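Local coordinates for uncharacterized protein (Bacteroides uniformis, PDB 4JPQ) that is of unknown function but probably binds carbohydrate through a domain of carbohydrate-binding family 9, at residues V73-S78 against N108-L113; R83-A88 against N104-C109; C89-V94 against Y184-K189. One frame throughout, in Å; residues are numbered along the deposited sequence.

Contact 1 (V73-S78 against N108-L113); sequences VRAVAS and NCAGRL. With SO4 (sulfate ion), chain D.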
# COMPACT_ATOMS: atom_id res chain seq x y z
N VAL A 73 -12.70 -12.60 2.21
CA VAL A 73 -11.86 -12.08 1.12
C VAL A 73 -12.63 -12.11 -0.20
O VAL A 73 -13.55 -12.91 -0.37
CB VAL A 73 -10.52 -12.84 0.99
CG1 VAL A 73 -9.66 -12.58 2.21
CG2 VAL A 73 -10.72 -14.33 0.79
N ARG A 74 -12.21 -11.26 -1.12
CA ARG A 74 -12.90 -11.06 -2.41
C ARG A 74 -11.92 -10.44 -3.40
O ARG A 74 -11.09 -9.65 -3.00
CB ARG A 74 -14.07 -10.10 -2.16
CG ARG A 74 -14.95 -9.73 -3.33
CD ARG A 74 -15.99 -8.70 -2.89
NE ARG A 74 -16.99 -8.40 -3.92
CZ ARG A 74 -16.88 -7.50 -4.90
NH1 ARG A 74 -15.80 -6.72 -5.06
NH2 ARG A 74 -17.89 -7.36 -5.75
N ALA A 75 -12.02 -10.81 -4.68
CA ALA A 75 -11.14 -10.24 -5.74
C ALA A 75 -11.81 -10.34 -7.10
O ALA A 75 -11.44 -11.15 -7.94
CB ALA A 75 -9.80 -10.93 -5.74
N VAL A 76 -12.86 -9.55 -7.28
CA VAL A 76 -13.64 -9.52 -8.52
C VAL A 76 -12.94 -8.76 -9.65
O VAL A 76 -13.08 -9.13 -10.82
CB VAL A 76 -15.08 -8.97 -8.26
CG1 VAL A 76 -15.90 -8.89 -9.56
CG2 VAL A 76 -15.80 -9.85 -7.23
N ALA A 77 -12.19 -7.70 -9.31
CA ALA A 77 -11.56 -6.84 -10.31
C ALA A 77 -10.82 -7.62 -11.40
O ALA A 77 -9.90 -8.35 -11.08
CB ALA A 77 -10.62 -5.85 -9.64
N SER A 78 -11.27 -7.51 -12.65
CA SER A 78 -10.70 -8.32 -13.74
C SER A 78 -9.34 -7.86 -14.27
O SER A 78 -8.63 -8.66 -14.89
CB SER A 78 -11.69 -8.46 -14.90
OG SER A 78 -11.98 -7.21 -15.48
N ASN A 108 -5.52 -5.37 -4.65
CA ASN A 108 -6.42 -6.36 -4.02
C ASN A 108 -5.65 -7.62 -3.70
O ASN A 108 -4.54 -7.83 -4.21
CB ASN A 108 -7.72 -6.64 -4.81
CG ASN A 108 -7.53 -7.41 -6.12
OD1 ASN A 108 -6.46 -7.92 -6.43
ND2 ASN A 108 -8.61 -7.50 -6.89
N CYS A 109 -6.26 -8.48 -2.88
CA CYS A 109 -5.64 -9.74 -2.43
C CYS A 109 -5.23 -10.73 -3.53
O CYS A 109 -4.42 -11.61 -3.27
CB CYS A 109 -6.53 -10.44 -1.40
SG CYS A 109 -8.13 -10.97 -2.04
N ALA A 110 -5.79 -10.59 -4.74
CA ALA A 110 -5.40 -11.42 -5.90
C ALA A 110 -4.24 -10.84 -6.71
O ALA A 110 -3.81 -11.47 -7.69
CB ALA A 110 -6.60 -11.68 -6.80
N GLY A 111 -3.73 -9.66 -6.34
CA GLY A 111 -2.62 -9.01 -7.04
C GLY A 111 -2.96 -7.95 -8.07
O GLY A 111 -2.04 -7.37 -8.65
N ARG A 112 -4.24 -7.72 -8.34
CA ARG A 112 -4.65 -6.65 -9.27
C ARG A 112 -4.29 -5.34 -8.59
O ARG A 112 -4.61 -5.15 -7.40
CB ARG A 112 -6.15 -6.64 -9.53
CG ARG A 112 -6.78 -7.87 -10.15
CD ARG A 112 -6.25 -8.20 -11.54
NE ARG A 112 -5.20 -9.22 -11.48
CZ ARG A 112 -5.40 -10.53 -11.27
NH1 ARG A 112 -6.62 -11.05 -11.06
NH2 ARG A 112 -4.34 -11.35 -11.24
N LEU A 113 -3.67 -4.43 -9.35
CA LEU A 113 -3.19 -3.14 -8.83
C LEU A 113 -3.77 -1.92 -9.55
O LEU A 113 -3.96 -1.94 -10.77
CB LEU A 113 -1.68 -3.08 -9.00
CG LEU A 113 -0.85 -1.83 -8.68
CD1 LEU A 113 -0.82 -1.54 -7.19
CD2 LEU A 113 0.56 -2.00 -9.22
S SO4 D . -12.90 -4.23 -12.81
O1 SO4 D . -13.58 -3.14 -13.55
O2 SO4 D . -13.67 -5.50 -12.90
O3 SO4 D . -11.51 -4.44 -13.34
O4 SO4 D . -12.88 -3.83 -11.38
O HOH W 1 -8.97 -9.91 -9.03
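Ala75 and Ala77, at the end of strand 72-75 and in the loop after it, lie against the tight turn 108-111, and no direct hydrogen bond joins the two segments. Apolar contact comes first. The methyl groups of Ala75 and Ala110 meet at 3.5 Å (CB to CB), small side chains that let the two backbones come close. Cys109 adds its sulphur, SG packing on Ala75 CB and Val73 CB.

Carbonyl oxygens and one water supply the polar side. Cys109 SG stands 3.4 Å from Arg74 O. Arg112 CG, set anti to its own carbonyl carbon, lies 3.3 Å from Ala77 O, while NH2 of this arginine binds Gly143 O. The water donates to Ala77 O at 2.7 Å and accepts from Asn108 ND2 at 3.2 Å, with weaker bonds to Ala75 O and Arg112 NH1. Further along the loop, Ser78 N donates to a sulfate, probably from the crystallisation liquor, which Arg83 N also holds.

Bonds within the turn fix Asn108. Chi1 of 70° sets CG between the backbone N and the carbonyl carbon; with chi2 near 10°, OD1 accepts Arg112 N at 2.9 Å and, weakly, Ala110 N. An alanine here would probably leave Arg112 N and the bridging water without their amide partner, making the turn easier to deform. Gly111 N bonds Asn108 O at 2.9 Å, and Asn108 N bonds Arg112 O at 2.9 Å. Gly111 has a positive phi of 97°, where a CB would press on the preceding carbonyl O. Together these features make a type I turn with a G1 beta bulge, the classic tight connection of a beta hairpin, here joining strands 102-108 and 113-118.

Contact 2 (R83-A88 against N104-C109); sequences RVWEDA and NFECNC. With SO4 (sulfate ion), chain D.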
# COMPACT_ATOMS: atom_id res chain seq x y z
N ARG A 83 -11.59 -1.76 -9.94
CA ARG A 83 -12.30 -1.27 -8.75
C ARG A 83 -11.85 -2.09 -7.53
O ARG A 83 -12.64 -2.72 -6.84
CB ARG A 83 -13.83 -1.34 -9.04
CG ARG A 83 -14.22 -0.55 -10.31
CD ARG A 83 -15.64 -0.76 -10.80
NE ARG A 83 -16.60 -0.46 -9.74
CZ ARG A 83 -16.96 0.76 -9.33
NH1 ARG A 83 -16.43 1.85 -9.85
NH2 ARG A 83 -17.85 0.88 -8.35
N VAL A 84 -10.54 -2.03 -7.27
CA VAL A 84 -9.87 -2.86 -6.26
C VAL A 84 -10.25 -2.57 -4.81
O VAL A 84 -10.25 -3.47 -3.98
CB VAL A 84 -8.32 -2.85 -6.41
CG1 VAL A 84 -7.90 -3.39 -7.76
CG2 VAL A 84 -7.71 -1.46 -6.19
N TRP A 85 -10.53 -1.30 -4.51
CA TRP A 85 -10.98 -0.86 -3.17
C TRP A 85 -12.25 -1.60 -2.69
O TRP A 85 -12.52 -1.64 -1.48
CB TRP A 85 -11.18 0.67 -3.12
CG TRP A 85 -12.23 1.13 -4.06
CD1 TRP A 85 -13.56 1.21 -3.82
CD2 TRP A 85 -12.05 1.52 -5.42
NE1 TRP A 85 -14.24 1.62 -4.94
CE2 TRP A 85 -13.33 1.83 -5.94
CE3 TRP A 85 -10.93 1.64 -6.27
CZ2 TRP A 85 -13.53 2.27 -7.27
CZ3 TRP A 85 -11.12 2.07 -7.58
CH2 TRP A 85 -12.41 2.38 -8.07
N GLU A 86 -13.02 -2.14 -3.63
CA GLU A 86 -14.23 -2.93 -3.32
C GLU A 86 -13.91 -4.34 -2.85
O GLU A 86 -14.68 -4.92 -2.07
CB GLU A 86 -15.14 -3.02 -4.52
CG GLU A 86 -15.64 -1.67 -5.00
CD GLU A 86 -16.55 -1.77 -6.19
OE1 GLU A 86 -16.52 -2.80 -6.90
OE2 GLU A 86 -17.29 -0.80 -6.40
N ASP A 87 -12.81 -4.88 -3.37
CA ASP A 87 -12.28 -6.19 -3.02
C ASP A 87 -11.48 -6.02 -1.71
O ASP A 87 -11.31 -4.90 -1.24
CB ASP A 87 -11.35 -6.69 -4.15
CG ASP A 87 -12.07 -6.89 -5.46
OD1 ASP A 87 -13.21 -7.41 -5.45
OD2 ASP A 87 -11.49 -6.59 -6.53
N ALA A 88 -11.03 -7.14 -1.12
CA ALA A 88 -10.15 -7.10 0.08
C ALA A 88 -8.87 -6.47 -0.44
O ALA A 88 -8.21 -7.04 -1.32
CB ALA A 88 -9.87 -8.49 0.63
N ASN A 104 -1.18 6.93 -5.15
CA ASN A 104 -1.89 5.90 -4.38
C ASN A 104 -1.74 4.56 -5.10
O ASN A 104 -2.07 4.45 -6.28
CB ASN A 104 -3.37 6.23 -4.14
CG ASN A 104 -4.14 6.52 -5.41
OD1 ASN A 104 -3.72 7.35 -6.19
ND2 ASN A 104 -5.26 5.83 -5.63
N PHE A 105 -1.19 3.58 -4.38
CA PHE A 105 -0.99 2.23 -4.87
C PHE A 105 -1.98 1.38 -4.11
O PHE A 105 -1.79 1.16 -2.92
CB PHE A 105 0.45 1.77 -4.58
CG PHE A 105 1.49 2.57 -5.28
CD1 PHE A 105 1.95 3.76 -4.73
CD2 PHE A 105 2.05 2.13 -6.47
CE1 PHE A 105 2.93 4.50 -5.36
CE2 PHE A 105 3.04 2.87 -7.11
CZ PHE A 105 3.48 4.05 -6.56
N GLU A 106 -3.03 0.93 -4.78
CA GLU A 106 -4.07 0.10 -4.17
C GLU A 106 -4.00 -1.25 -4.85
O GLU A 106 -4.03 -1.32 -6.08
CB GLU A 106 -5.44 0.77 -4.36
CG GLU A 106 -5.49 2.20 -3.83
CD GLU A 106 -6.86 2.86 -3.91
OE1 GLU A 106 -7.87 2.17 -4.06
OE2 GLU A 106 -6.92 4.11 -3.80
N CYS A 107 -3.90 -2.31 -4.06
CA CYS A 107 -3.74 -3.67 -4.59
C CYS A 107 -4.68 -4.66 -3.89
O CYS A 107 -4.68 -4.72 -2.65
CB CYS A 107 -2.29 -4.08 -4.39
SG CYS A 107 -1.76 -5.43 -5.45
N ASN A 108 -5.52 -5.37 -4.65
CA ASN A 108 -6.42 -6.36 -4.02
C ASN A 108 -5.65 -7.62 -3.70
O ASN A 108 -4.54 -7.83 -4.21
CB ASN A 108 -7.72 -6.64 -4.81
CG ASN A 108 -7.53 -7.41 -6.12
OD1 ASN A 108 -6.46 -7.92 -6.43
ND2 ASN A 108 -8.61 -7.50 -6.89
N CYS A 109 -6.26 -8.48 -2.88
CA CYS A 109 -5.64 -9.74 -2.43
C CYS A 109 -5.23 -10.73 -3.53
O CYS A 109 -4.42 -11.61 -3.27
CB CYS A 109 -6.53 -10.44 -1.40
SG CYS A 109 -8.13 -10.97 -2.04
S SO4 D . -12.90 -4.23 -12.81
O1 SO4 D . -13.58 -3.14 -13.55
O2 SO4 D . -13.67 -5.50 -12.90
O3 SO4 D . -11.51 -4.44 -13.34
O4 SO4 D . -12.88 -3.83 -11.38
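Val84 and Asp87 belong to the loop between strands 72-75 and 89-95, whose 3-10 turn 84-86 covers the end of strand 102-108 in the beta-rich fold of the carbohydrate-binding family 9 domain. Val84 supplies the apolar part: the branched valine crosses the extended Glu106 chain at a slant, Val84 CG2 lying 3.7 Å from Glu106 CB. Trp85 meets the same residue, its CB 3.8 Å from Glu106 OE1.

Asp87 is the polar hub. It runs alongside Asn108, pointing the same way, with their CB atoms 3.7 Å apart and the carboxylate and amide planes 50° apart. Asn108 ND2 donates to Asp87 OD2 at 3.0 Å, straight from its own amide plane but from above the carboxylate plane. OD2 also accepts Ala77 N, while OD1 takes Val76 N and the salt bridge from Arg74, so a buried acid is gripped by four donors. A short carboxylate offers both oxygens to these donors while its CB stays packed on Asn108 CB.

Backbone bonding closes the end of the contact. Ala88 O accepts Cys109 N at 2.9 Å, almost along the C=O axis, and the methyl of Ala88 rests on Cys109 SG. At the other end Asn104 ND2, which also bonds Gln116 OE1, reaches Glu106 OE2 at 3.0 Å from 45° above the carboxylate plane.

Contact 3 (C89-V94 against Y184-K189); sequences CVEFFV and YKCGDK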
# COMPACT_ATOMS: atom_id res chain seq x y z
N CYS A 89 -8.55 -5.30 0.09
CA CYS A 89 -7.50 -4.46 -0.47
C CYS A 89 -6.62 -3.78 0.55
O CYS A 89 -7.12 -3.27 1.55
CB CYS A 89 -8.24 -3.40 -1.30
SG CYS A 89 -7.27 -2.16 -2.14
N VAL A 90 -5.31 -3.75 0.25
CA VAL A 90 -4.30 -3.02 1.04
C VAL A 90 -3.79 -1.90 0.13
O VAL A 90 -3.73 -2.06 -1.10
CB VAL A 90 -3.14 -3.87 1.54
CG1 VAL A 90 -3.64 -4.86 2.58
CG2 VAL A 90 -2.38 -4.57 0.42
N GLU A 91 -3.45 -0.77 0.75
CA GLU A 91 -3.09 0.44 0.02
C GLU A 91 -1.87 1.15 0.62
O GLU A 91 -1.61 1.05 1.82
CB GLU A 91 -4.29 1.41 0.00
CG GLU A 91 -5.63 0.80 -0.45
CD GLU A 91 -6.80 1.77 -0.49
OE1 GLU A 91 -6.66 2.93 -0.08
OE2 GLU A 91 -7.89 1.35 -0.92
N PHE A 92 -1.15 1.85 -0.25
CA PHE A 92 0.02 2.68 0.08
C PHE A 92 -0.12 4.00 -0.67
O PHE A 92 -0.19 4.00 -1.90
CB PHE A 92 1.31 1.98 -0.34
CG PHE A 92 2.57 2.81 -0.17
CD1 PHE A 92 2.85 3.45 1.04
CD2 PHE A 92 3.51 2.93 -1.21
CE1 PHE A 92 4.02 4.19 1.22
CE2 PHE A 92 4.68 3.66 -1.04
CZ PHE A 92 4.93 4.29 0.17
N PHE A 93 -0.20 5.10 0.07
CA PHE A 93 -0.32 6.45 -0.49
C PHE A 93 0.97 7.18 -0.12
O PHE A 93 1.41 7.06 1.02
CB PHE A 93 -1.50 7.21 0.11
CG PHE A 93 -2.86 6.87 -0.47
CD1 PHE A 93 -3.30 5.54 -0.61
CD2 PHE A 93 -3.76 7.89 -0.79
CE1 PHE A 93 -4.57 5.25 -1.11
CE2 PHE A 93 -5.03 7.60 -1.29
CZ PHE A 93 -5.43 6.28 -1.45
N VAL A 94 1.55 7.94 -1.05
CA VAL A 94 2.84 8.60 -0.81
C VAL A 94 3.12 9.81 -1.72
O VAL A 94 2.82 9.76 -2.91
CB VAL A 94 3.99 7.55 -0.91
CG1 VAL A 94 4.10 6.96 -2.32
CG2 VAL A 94 5.33 8.12 -0.48
N TYR A 184 -3.17 1.78 4.22
CA TYR A 184 -4.57 1.47 4.51
C TYR A 184 -5.01 0.05 4.16
O TYR A 184 -4.41 -0.61 3.31
CB TYR A 184 -5.51 2.41 3.75
CG TYR A 184 -5.19 3.89 3.76
CD1 TYR A 184 -5.20 4.62 4.94
CD2 TYR A 184 -4.95 4.58 2.56
CE1 TYR A 184 -4.94 5.99 4.95
CE2 TYR A 184 -4.68 5.94 2.56
CZ TYR A 184 -4.69 6.65 3.74
OH TYR A 184 -4.41 8.00 3.73
N LYS A 185 -6.10 -0.35 4.82
CA LYS A 185 -6.81 -1.61 4.59
C LYS A 185 -8.30 -1.28 4.43
O LYS A 185 -8.84 -0.44 5.18
CB LYS A 185 -6.67 -2.53 5.78
CG LYS A 185 -7.46 -3.82 5.72
CD LYS A 185 -6.91 -4.81 4.71
CE LYS A 185 -7.78 -6.07 4.59
NZ LYS A 185 -9.04 -5.93 3.82
N CYS A 186 -8.97 -1.96 3.50
CA CYS A 186 -10.39 -1.76 3.26
C CYS A 186 -10.99 -2.88 2.41
O CYS A 186 -10.28 -3.82 2.04
CB CYS A 186 -10.64 -0.40 2.57
SG CYS A 186 -10.00 -0.33 0.89
N GLY A 187 -12.29 -2.77 2.13
CA GLY A 187 -13.01 -3.69 1.26
C GLY A 187 -14.47 -3.28 1.20
O GLY A 187 -15.28 -3.80 1.94
N ASP A 188 -14.76 -2.28 0.35
CA ASP A 188 -16.09 -1.67 0.26
C ASP A 188 -17.23 -2.67 0.04
O ASP A 188 -18.27 -2.51 0.67
CB ASP A 188 -16.15 -0.53 -0.79
CG ASP A 188 -15.31 0.72 -0.41
OD1 ASP A 188 -14.42 0.64 0.47
OD2 ASP A 188 -15.54 1.78 -1.02
N LYS A 189 -17.02 -3.68 -0.80
CA LYS A 189 -18.06 -4.69 -1.11
C LYS A 189 -17.94 -6.04 -0.36
O LYS A 189 -18.60 -7.03 -0.71
CB LYS A 189 -18.21 -4.88 -2.63
CG LYS A 189 -18.94 -3.72 -3.32
CD LYS A 189 -19.47 -4.09 -4.70
CE LYS A 189 -20.52 -3.11 -5.20
NZ LYS A 189 -21.23 -3.65 -6.40
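Cys89 and Cys186 form a hydrogen-bonded pair of an antiparallel ladder: Cys89 N donates to Cys186 O and Cys186 N to Cys89 O, both at 3.0 Å. Val90 and Lys185 follow as a non-hydrogen-bonded pair, and Glu91 with Tyr184 as another hydrogen-bonded one. There Glu91 N reaches Tyr184 O at 2.7 Å, and Tyr184 N reaches Glu91 O at 3.0 Å. Glu91 O also takes a weak bond from Tyr66 OH.

Cys186 O has a second donor. The lysine chain bends at its second and fourth torsions, and Lys185 NZ reaches this oxygen at 3.0 Å, from the face opposite to that used by Cys89 N. The ammonium is further paired with Glu70 and His194, and a long, flexible lysine can serve all of them while its CD packs on Val90 CG1.

On the other face of the sheet the extended Glu91 crosses Tyr184 at a slant, OE1 near ring atom CD2, and OE2 lies 3.2 Å from Cys186 SG. Glu106 OE1 is close to the same OE2, a like-charged pair that would probably raise one acid's affinity for a proton. Phe93 receives the edge of Tyr184 on its face in a T-shaped stack, the planes 75° and the centroids 4.9 Å apart, Tyr184 CE2 toward the rim. A buffer molecule bound near Phe93 may mark a pocket. Phe208 stacks on Tyr184, and His209 meets Phe93 edge-to-face. Strand 89-95 is thus held between strand 178-186 and strand 102-108, with strand 195-197 on the far flank of strand 178-186.

In the fold
From the N terminus, strand 72-75 and its loop come first, and contact 1 closes the chain from there onto the hairpin turn at 108-113. Contact 2 starts later, at 83-88, and ends on the same stretch as contact 1; the two share Asn108 and Cys109, and Leu113 CD1 of the one packs on Glu106 O of the other. Contact 3 starts from 89-94, within both loops, and ends at 184-189, so it crosses contacts 1 and 2 and spans a far longer stretch of chain. Contacts 2 and 3 bear on neighbouring strands, 102-108 and 89-95, whereas contact 1 ties the separate two-stranded sheet 72-75/146-150 to the tip of the 102-108/113-118 hairpin.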